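Local structure of reticulocyte binding protein (Streptococcus agalactiae COH1, 3FAW) at residues Val275-Ser280 with Ala669-Asp674; Gln314-Leu319 with Tyr342-Asp347. The protein probably hydrolyses alpha-1,6-glucosidic linkages of pullulan and related branched glucans, as a pullulanase of the alpha-amylase family displayed on the bacterial cell wall. All blocks are in the same frame, centred on the assembly; numbering follows the deposited sequence.

From the N terminus, the chain passes two beta-rich domains before strand 269-273 opens the eight-stranded catalytic barrel. The loop behind that strand, 275-280, forms one side of contact 1. Strand 312-315 follows, and its C-terminal exit, 314-319, meets 342-347 to close the loop of contact 2. The chain then runs on through the barrel and, beyond its eighth strand, 614-618, returns at 669-674 to close contact 1, nesting the small loop inside the large one. The centres lie about 13 Å apart, and Asp277 OD1 is 2.7 Å from Tyr342 OH, a probable hydrogen bond. Contact 1 ties the segments after the first and eighth strands together; contact 2 folds the second strand's loop back onto its strand end.

Contact 1: Val275-Ser280 with Ala669-Asp674; sequences VRDFTS and AINHFD
In the loop that leaves the first strand of the (beta/alpha)8 barrel, Asp277 and Phe278 meet Asn671, His672 and Phe673, where helix 668-671 ends. Phe673 N donates to Asp277 O at 2.9 Å, nearly straight (172°), although the nitrogen stands well above the carbonyl plane. A water donates to that same oxygen and to Phe673 O, bridging the two backbones a second time.

Beside this bond, Phe673 and Phe278 form a T-shaped pair: the edge of Phe278 is directed at the face of Phe673, with centroids 5.4 Å apart and planes at 67°. Phe673 CG is anti to its backbone N (chi1 -173°), which lays the ring alongside Phe278. Both rings also touch Tyr271 of barrel strand 269-273, so the pair packs the chain that follows the eighth strand, 614-618, against the first.

The Asp277 carboxylate is held mainly from outside: OD1 by Tyr342 OH, OD2 by a salt bridge to Arg625. Another water donates to Asp277 OD2 at 2.7 Å and to Asn671 OD1 at 2.8 Å, and Ser663 OG also bonds that amide oxygen. At the C-terminal end of 275-280, Ser280 OG rests 3.1 Å from His672 CB.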
ATOM      1  N   VAL A 275       6.233  -9.334   7.027  1.00 13.01           N
ATOM      2  CA  VAL A 275       6.800 -10.696   7.034  1.00 13.62           C
ATOM      3  C   VAL A 275       7.881 -10.900   8.100  1.00 14.01           C
ATOM      4  O   VAL A 275       7.986 -11.979   8.692  1.00 12.77           O
ATOM      5  CB  VAL A 275       7.367 -11.079   5.645  1.00 13.84           C
ATOM      6  CG1 VAL A 275       8.071 -12.435   5.695  1.00 12.36           C
ATOM      7  CG2 VAL A 275       6.252 -11.100   4.609  1.00 13.44           C
ATOM      8  N   ARG A 276       8.684  -9.864   8.329  1.00 14.77           N
ATOM      9  CA  ARG A 276       9.666  -9.858   9.414  1.00 15.03           C
ATOM     10  C   ARG A 276       8.978  -9.872  10.784  1.00 14.49           C
ATOM     11  O   ARG A 276       9.229 -10.763  11.603  1.00 12.34           O
ATOM     12  CB  ARG A 276      10.570  -8.625   9.301  1.00 15.81           C
ATOM     13  CG  ARG A 276      11.652  -8.511  10.375  1.00 16.06           C
ATOM     14  CD  ARG A 276      12.706  -9.581  10.207  1.00 18.18           C
ATOM     15  NE  ARG A 276      13.834  -9.389  11.117  1.00 19.01           N
ATOM     16  CZ  ARG A 276      14.968 -10.087  11.085  1.00 17.32           C
ATOM     17  NH1 ARG A 276      15.160 -11.040  10.178  1.00 17.23           N
ATOM     18  NH2 ARG A 276      15.921  -9.823  11.964  1.00 16.11           N
ATOM     19  N   ASP A 277       8.111  -8.883  11.013  1.00 13.51           N
ATOM     20  CA  ASP A 277       7.421  -8.709  12.303  1.00 12.91           C
ATOM     21  C   ASP A 277       6.807  -9.997  12.831  1.00 12.38           C
ATOM     22  O   ASP A 277       6.912 -10.308  14.019  1.00 13.22           O
ATOM     23  CB  ASP A 277       6.277  -7.686  12.181  1.00 12.42           C
ATOM     24  CG  ASP A 277       6.757  -6.276  11.881  1.00 13.85           C
ATOM     25  OD1 ASP A 277       7.983  -6.040  11.803  1.00 12.33           O
ATOM     26  OD2 ASP A 277       5.882  -5.398  11.714  1.00  8.70           O
ATOM     27  N   PHE A 278       6.146 -10.727  11.939  1.00 11.88           N
ATOM     28  CA  PHE A 278       5.261 -11.818  12.325  1.00 13.23           C
ATOM     29  C   PHE A 278       5.990 -13.029  12.916  1.00 13.45           C
ATOM     30  O   PHE A 278       5.352 -13.862  13.557  1.00 11.26           O
ATOM     31  CB  PHE A 278       4.412 -12.250  11.121  1.00 14.12           C
ATOM     32  CG  PHE A 278       3.184 -13.058  11.481  1.00 14.13           C
ATOM     33  CD1 PHE A 278       2.280 -12.601  12.432  1.00 14.14           C
ATOM     34  CD2 PHE A 278       2.916 -14.262  10.836  1.00 16.36           C
ATOM     35  CE1 PHE A 278       1.145 -13.334  12.751  1.00 13.17           C
ATOM     36  CE2 PHE A 278       1.783 -14.999  11.147  1.00 15.84           C
ATOM     37  CZ  PHE A 278       0.893 -14.530  12.106  1.00 16.05           C
ATOM     38  N   THR A 279       7.304 -13.129  12.698  1.00 13.69           N
ATOM     39  CA  THR A 279       8.096 -14.250  13.228  1.00 13.16           C
ATOM     40  C   THR A 279       9.490 -13.869  13.748  1.00 13.36           C
ATOM     41  O   THR A 279      10.365 -14.728  13.828  1.00 14.72           O
ATOM     42  CB  THR A 279       8.252 -15.372  12.159  1.00 14.23           C
ATOM     43  OG1 THR A 279       8.951 -14.862  11.016  1.00 11.99           O
ATOM     44  CG2 THR A 279       6.881 -15.912  11.729  1.00  8.74           C
ATOM     45  N   SER A 280       9.695 -12.603  14.119  1.00 12.56           N
ATOM     46  CA  SER A 280      10.997 -12.146  14.630  1.00 12.32           C
ATOM     47  C   SER A 280      11.120 -12.207  16.158  1.00 13.83           C
ATOM     48  O   SER A 280      12.174 -11.886  16.704  1.00 14.01           O
ATOM     49  CB  SER A 280      11.295 -10.721  14.160  1.00 12.54           C
ATOM     50  OG  SER A 280      10.363  -9.794  14.692  1.00  8.18           O
ATOM     51  N   ALA A 669      13.077  -5.387  18.249  1.00 12.93           N
ATOM     52  CA  ALA A 669      12.573  -5.219  19.622  1.00 13.09           C
ATOM     53  C   ALA A 669      11.268  -4.412  19.642  1.00 14.36           C
ATOM     54  O   ALA A 669      10.330  -4.748  20.369  1.00 15.67           O
ATOM     55  CB  ALA A 669      13.624  -4.542  20.487  1.00 13.04           C
ATOM     56  N   ILE A 670      11.222  -3.351  18.838  1.00 13.77           N
ATOM     57  CA  ILE A 670      10.022  -2.531  18.687  1.00 12.84           C
ATOM     58  C   ILE A 670       8.963  -3.221  17.828  1.00 12.57           C
ATOM     59  O   ILE A 670       7.786  -3.228  18.182  1.00 12.96           O
ATOM     60  CB  ILE A 670      10.358  -1.160  18.038  1.00 12.96           C
ATOM     61  CG1 ILE A 670      11.098  -0.259  19.031  1.00 12.56           C
ATOM     62  CG2 ILE A 670       9.087  -0.470  17.538  1.00 11.12           C
ATOM     63  CD1 ILE A 670      10.216   0.279  20.149  1.00 16.72           C
ATOM     64  N   ASN A 671       9.394  -3.803  16.710  1.00 11.82           N
ATOM     65  CA  ASN A 671       8.484  -4.208  15.631  1.00 12.48           C
ATOM     66  C   ASN A 671       7.938  -5.640  15.678  1.00 12.83           C
ATOM     67  O   ASN A 671       7.029  -5.968  14.913  1.00 13.50           O
ATOM     68  CB  ASN A 671       9.159  -3.976  14.268  1.00 11.60           C
ATOM     69  CG  ASN A 671       9.049  -2.540  13.795  1.00 10.48           C
ATOM     70  OD1 ASN A 671       7.839  -2.000  13.826  1.00 10.03           O
ATOM     71  ND2 ASN A 671      10.040  -1.925  13.404  1.00  6.76           N
ATOM     72  N   HIS A 672       8.469  -6.488  16.556  1.00 13.36           N
ATOM     73  CA  HIS A 672       8.079  -7.902  16.559  1.00 14.11           C
ATOM     74  C   HIS A 672       6.647  -8.128  17.057  1.00 14.00           C
ATOM     75  O   HIS A 672       6.152  -7.409  17.927  1.00 14.36           O
ATOM     76  CB  HIS A 672       9.076  -8.768  17.356  1.00 14.58           C
ATOM     77  CG  HIS A 672       8.984  -8.611  18.844  1.00 11.56           C
ATOM     78  ND1 HIS A 672       8.235  -9.454  19.636  1.00 14.68           N
ATOM     79  CD2 HIS A 672       9.565  -7.723  19.687  1.00 12.17           C
ATOM     80  CE1 HIS A 672       8.346  -9.083  20.900  1.00 13.20           C
ATOM     81  NE2 HIS A 672       9.148  -8.035  20.959  1.00 12.67           N
ATOM     82  N   PHE A 673       5.991  -9.129  16.476  1.00 12.67           N
ATOM     83  CA  PHE A 673       4.721  -9.622  16.980  1.00 12.11           C
ATOM     84  C   PHE A 673       5.033 -10.373  18.279  1.00 11.74           C
ATOM     85  O   PHE A 673       5.892 -11.252  18.299  1.00 10.82           O
ATOM     86  CB  PHE A 673       4.074 -10.545  15.937  1.00 12.73           C
ATOM     87  CG  PHE A 673       2.676 -10.997  16.279  1.00 11.26           C
ATOM     88  CD1 PHE A 673       1.573 -10.254  15.879  1.00 11.51           C
ATOM     89  CD2 PHE A 673       2.464 -12.186  16.962  1.00 12.07           C
ATOM     90  CE1 PHE A 673       0.279 -10.682  16.175  1.00 11.49           C
ATOM     91  CE2 PHE A 673       1.174 -12.622  17.264  1.00  9.12           C
ATOM     92  CZ  PHE A 673       0.084 -11.869  16.875  1.00 10.05           C
ATOM     93  N   ASP A 674       4.352  -9.991  19.360  1.00 11.86           N
ATOM     94  CA  ASP A 674       4.541 -10.595  20.683  1.00 12.20           C
ATOM     95  C   ASP A 674       3.672 -11.845  20.806  1.00 12.65           C
ATOM     96  O   ASP A 674       2.475 -11.747  21.079  1.00 13.32           O
ATOM     97  CB  ASP A 674       4.174  -9.574  21.764  1.00 13.19           C
ATOM     98  CG  ASP A 674       4.530 -10.036  23.175  1.00 14.74           C
ATOM     99  OD1 ASP A 674       4.670 -11.257  23.428  1.00 14.01           O
ATOM    100  OD2 ASP A 674       4.656  -9.150  24.042  1.00 17.02           O
TER
HETATM  101  O   HOH W   1       5.817  -2.761  12.079  1.00  8.40           O
HETATM  102  O   HOH W   2       7.166 -12.352  15.975  1.00 13.92           O

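Contact 2: Gln314-Leu319 with Tyr342-Asp347. With CA (calcium ion), chain D.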
ATOM      1  N   GLN A 314      -2.868  -9.473   4.393  1.00 12.16           N
ATOM      2  CA  GLN A 314      -2.193  -8.411   3.656  1.00 12.02           C
ATOM      3  C   GLN A 314      -0.732  -8.306   4.077  1.00 11.41           C
ATOM      4  O   GLN A 314      -0.433  -8.118   5.261  1.00 10.52           O
ATOM      5  CB  GLN A 314      -2.899  -7.079   3.890  1.00 13.03           C
ATOM      6  CG  GLN A 314      -2.312  -5.911   3.107  1.00 12.19           C
ATOM      7  CD  GLN A 314      -3.168  -4.667   3.211  1.00 12.86           C
ATOM      8  OE1 GLN A 314      -4.363  -4.688   2.883  1.00  8.56           O
ATOM      9  NE2 GLN A 314      -2.566  -3.572   3.675  1.00 13.09           N
ATOM     10  N   LEU A 315       0.175  -8.427   3.110  1.00 10.63           N
ATOM     11  CA  LEU A 315       1.607  -8.344   3.384  1.00 10.15           C
ATOM     12  C   LEU A 315       2.167  -6.987   2.982  1.00 11.51           C
ATOM     13  O   LEU A 315       1.960  -6.527   1.856  1.00 11.14           O
ATOM     14  CB  LEU A 315       2.370  -9.444   2.644  1.00 10.17           C
ATOM     15  CG  LEU A 315       1.963 -10.884   2.971  1.00 10.40           C
ATOM     16  CD1 LEU A 315       2.699 -11.849   2.057  1.00  7.76           C
ATOM     17  CD2 LEU A 315       2.220 -11.217   4.437  1.00 12.89           C
ATOM     18  N   LEU A 316       2.888  -6.357   3.905  1.00 12.13           N
ATOM     19  CA  LEU A 316       3.658  -5.154   3.590  1.00 13.12           C
ATOM     20  C   LEU A 316       4.626  -5.456   2.436  1.00 12.80           C
ATOM     21  O   LEU A 316       4.922  -6.625   2.174  1.00 12.83           O
ATOM     22  CB  LEU A 316       4.392  -4.629   4.841  1.00 12.48           C
ATOM     23  CG  LEU A 316       3.550  -3.676   5.710  1.00 14.14           C
ATOM     24  CD1 LEU A 316       2.508  -4.449   6.527  1.00 10.90           C
ATOM     25  CD2 LEU A 316       4.420  -2.802   6.616  1.00 10.79           C
ATOM     26  N   PRO A 317       5.111  -4.410   1.733  1.00 11.36           N
ATOM     27  CA  PRO A 317       5.830  -4.579   0.467  1.00 11.72           C
ATOM     28  C   PRO A 317       6.866  -5.714   0.407  1.00 11.07           C
ATOM     29  O   PRO A 317       7.920  -5.639   1.042  1.00 10.87           O
ATOM     30  CB  PRO A 317       6.500  -3.212   0.274  1.00 11.82           C
ATOM     31  CG  PRO A 317       5.534  -2.273   0.867  1.00 11.35           C
ATOM     32  CD  PRO A 317       5.010  -2.983   2.093  1.00 12.93           C
ATOM     33  N   VAL A 318       6.546  -6.758  -0.357  1.00 12.23           N
ATOM     34  CA  VAL A 318       7.453  -7.884  -0.574  1.00 11.36           C
ATOM     35  C   VAL A 318       8.285  -7.706  -1.852  1.00 12.13           C
ATOM     36  O   VAL A 318       9.238  -8.452  -2.080  1.00 11.03           O
ATOM     37  CB  VAL A 318       6.695  -9.249  -0.609  1.00 11.38           C
ATOM     38  CG1 VAL A 318       5.948  -9.484   0.702  1.00 10.88           C
ATOM     39  CG2 VAL A 318       5.743  -9.326  -1.793  1.00  8.64           C
ATOM     40  N   LEU A 319       7.931  -6.728  -2.685  1.00 11.65           N
ATOM     41  CA  LEU A 319       8.763  -6.391  -3.851  1.00 12.80           C
ATOM     42  C   LEU A 319      10.039  -5.673  -3.411  1.00 12.90           C
ATOM     43  O   LEU A 319      10.088  -5.094  -2.325  1.00 12.35           O
ATOM     44  CB  LEU A 319       7.983  -5.563  -4.868  1.00 12.47           C
ATOM     45  CG  LEU A 319       6.897  -6.389  -5.574  1.00 16.13           C
ATOM     46  CD1 LEU A 319       5.712  -5.529  -5.923  1.00 21.62           C
ATOM     47  CD2 LEU A 319       7.436  -7.098  -6.816  1.00 12.89           C
ATOM     48  N   TYR A 342      16.148  -3.192   9.476  1.00 12.26           N
ATOM     49  CA  TYR A 342      14.698  -3.249   9.314  1.00 12.01           C
ATOM     50  C   TYR A 342      14.169  -2.201   8.335  1.00 12.22           C
ATOM     51  O   TYR A 342      14.651  -1.071   8.304  1.00 11.07           O
ATOM     52  CB  TYR A 342      14.017  -3.036  10.668  1.00 11.17           C
ATOM     53  CG  TYR A 342      12.527  -3.217  10.604  1.00 10.46           C
ATOM     54  CD1 TYR A 342      11.961  -4.472  10.758  1.00  7.01           C
ATOM     55  CD2 TYR A 342      11.681  -2.138  10.360  1.00  9.89           C
ATOM     56  CE1 TYR A 342      10.601  -4.649  10.690  1.00  6.60           C
ATOM     57  CE2 TYR A 342      10.312  -2.308  10.287  1.00  7.58           C
ATOM     58  CZ  TYR A 342       9.779  -3.568  10.454  1.00  6.64           C
ATOM     59  OH  TYR A 342       8.421  -3.757  10.383  1.00  8.30           O
ATOM     60  N   ASN A 343      13.161  -2.581   7.556  1.00 13.04           N
ATOM     61  CA  ASN A 343      12.516  -1.667   6.613  1.00 12.71           C
ATOM     62  C   ASN A 343      11.115  -2.180   6.311  1.00 11.95           C
ATOM     63  O   ASN A 343      10.956  -3.359   6.006  1.00 11.98           O
ATOM     64  CB  ASN A 343      13.346  -1.589   5.326  1.00 12.24           C
ATOM     65  CG  ASN A 343      12.988  -0.399   4.445  1.00 12.26           C
ATOM     66  OD1 ASN A 343      11.881   0.140   4.501  1.00 13.58           O
ATOM     67  ND2 ASN A 343      13.938   0.011   3.612  1.00  7.85           N
ATOM     68  N   TRP A 344      10.106  -1.308   6.410  1.00 12.19           N
ATOM     69  CA  TRP A 344       8.738  -1.671   6.016  1.00 11.65           C
ATOM     70  C   TRP A 344       8.695  -2.065   4.545  1.00 11.99           C
ATOM     71  O   TRP A 344       8.002  -3.012   4.175  1.00 13.68           O
ATOM     72  CB  TRP A 344       7.737  -0.527   6.243  1.00 11.53           C
ATOM     73  CG  TRP A 344       7.235  -0.364   7.646  1.00 13.03           C
ATOM     74  CD1 TRP A 344       7.228  -1.303   8.640  1.00 12.10           C
ATOM     75  CD2 TRP A 344       6.619   0.808   8.199  1.00 13.81           C
ATOM     76  NE1 TRP A 344       6.674  -0.779   9.781  1.00 11.10           N
ATOM     77  CE2 TRP A 344       6.293   0.515   9.540  1.00 14.13           C
ATOM     78  CE3 TRP A 344       6.328   2.084   7.696  1.00 13.39           C
ATOM     79  CZ2 TRP A 344       5.683   1.446  10.384  1.00 14.57           C
ATOM     80  CZ3 TRP A 344       5.725   3.013   8.538  1.00 13.88           C
ATOM     81  CH2 TRP A 344       5.411   2.687   9.869  1.00 14.28           C
ATOM     82  N   GLY A 345       9.421  -1.313   3.719  1.00 12.19           N
ATOM     83  CA  GLY A 345       9.541  -1.600   2.291  1.00 12.12           C
ATOM     84  C   GLY A 345       9.006  -0.534   1.348  1.00 12.89           C
ATOM     85  O   GLY A 345       8.823  -0.805   0.159  1.00 13.37           O
ATOM     86  N   TYR A 346       8.795   0.684   1.850  1.00 13.94           N
ATOM     87  CA  TYR A 346       8.254   1.775   1.033  1.00 14.50           C
ATOM     88  C   TYR A 346       9.367   2.605   0.383  1.00 16.08           C
ATOM     89  O   TYR A 346       9.267   3.827   0.284  1.00 15.59           O
ATOM     90  CB  TYR A 346       7.298   2.642   1.867  1.00 14.85           C
ATOM     91  CG  TYR A 346       6.119   1.847   2.377  1.00 13.77           C
ATOM     92  CD1 TYR A 346       5.086   1.477   1.522  1.00 13.48           C
ATOM     93  CD2 TYR A 346       6.056   1.427   3.703  1.00 17.25           C
ATOM     94  CE1 TYR A 346       4.013   0.729   1.977  1.00 13.63           C
ATOM     95  CE2 TYR A 346       4.985   0.676   4.167  1.00 12.84           C
ATOM     96  CZ  TYR A 346       3.969   0.333   3.300  1.00 14.43           C
ATOM     97  OH  TYR A 346       2.914  -0.415   3.760  1.00 14.59           O
ATOM     98  N   ASP A 347      10.412   1.910  -0.078  1.00 16.91           N
ATOM     99  CA  ASP A 347      11.502   2.496  -0.861  1.00 16.03           C
ATOM    100  C   ASP A 347      11.710   1.642  -2.122  1.00 14.87           C
ATOM    101  O   ASP A 347      12.721   0.945  -2.247  1.00 15.00           O
ATOM    102  CB  ASP A 347      12.788   2.528  -0.029  1.00 16.15           C
ATOM    103  CG  ASP A 347      12.600   3.214   1.312  1.00 18.74           C
ATOM    104  OD1 ASP A 347      12.102   4.356   1.333  1.00 23.66           O
ATOM    105  OD2 ASP A 347      12.955   2.609   2.345  1.00 21.92           O
TER
HETATM  106 CA    CA D   3      16.006   0.747   7.824  1.00 13.60          CA
HETATM  107  O   HOH W   3       8.074  -5.511   3.700  1.00  3.43           O
HETATM  108  O   HOH W   4       8.970  -2.255  -2.408  1.00  9.35           O
HETATM  109  O   HOH W   5      16.824  -0.875   6.155  1.00 11.44           O
HETATM  110  O   HOH W   6      18.550   1.662   7.866  1.00 11.41           O
HETATM  111  O   HOH W   7      16.251   2.154   5.701  1.00  6.90           O
HETATM  112  O   HOH W   8      13.737   1.515   7.523  1.00  8.30           O
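Leu316 meets Trp344 and Tyr346 through CB, CG and its CD2 branch. Its CB lies 4.0 Å from the carbonyl oxygen, Trp344 O. One bond further, CG comes 3.9 Å from Tyr346 OH. CG is anti to the carbonyl carbon (chi1 -87°), and from there the CD2 branch ends over the indole: CD2 is 3.8 Å from Trp344 CD1, and 4.1 Å from the centroid of the Trp344 five-membered ring, 29° off its normal. This is a CH-pi contact over the face.

The neighbouring Pro317 treats Tyr346 in the same way. Its CG sits over one face of the phenol, displaced toward the rim, with Tyr346 CE1 at 3.5 Å, and the two side chains cross at about a right angle. Pro317 CB meets backbone instead, 3.3 Å from Gly345 O; Gly345, at positive phi, brings only main chain up to the proline.

Residues 342-347 spell YNWGYD, the start of the YNWGYDP signature of type I pullulanases, here packed on the chain just beyond the second barrel strand, 312-315. Within the signature, Asn343 OD1 accepts from Gly345 N at 3.0 Å, an Asx turn, while Asn343 ND2 donates in its amide plane to Asp347 OD2. A water bridges Pro317 O and Trp344 O, although its distance to Trp344 O is short enough to be doubtful. Tyr346 OH hydrogen-bonds Asp389 OD2 of the third barrel strand, which fixes the tip of the phenol that Pro317 lies over.

At the start of the signature, Tyr342 O binds a calcium ion at 2.3 Å. Four waters, Asn340 O and Asp665 OD1 complete the seven ligands.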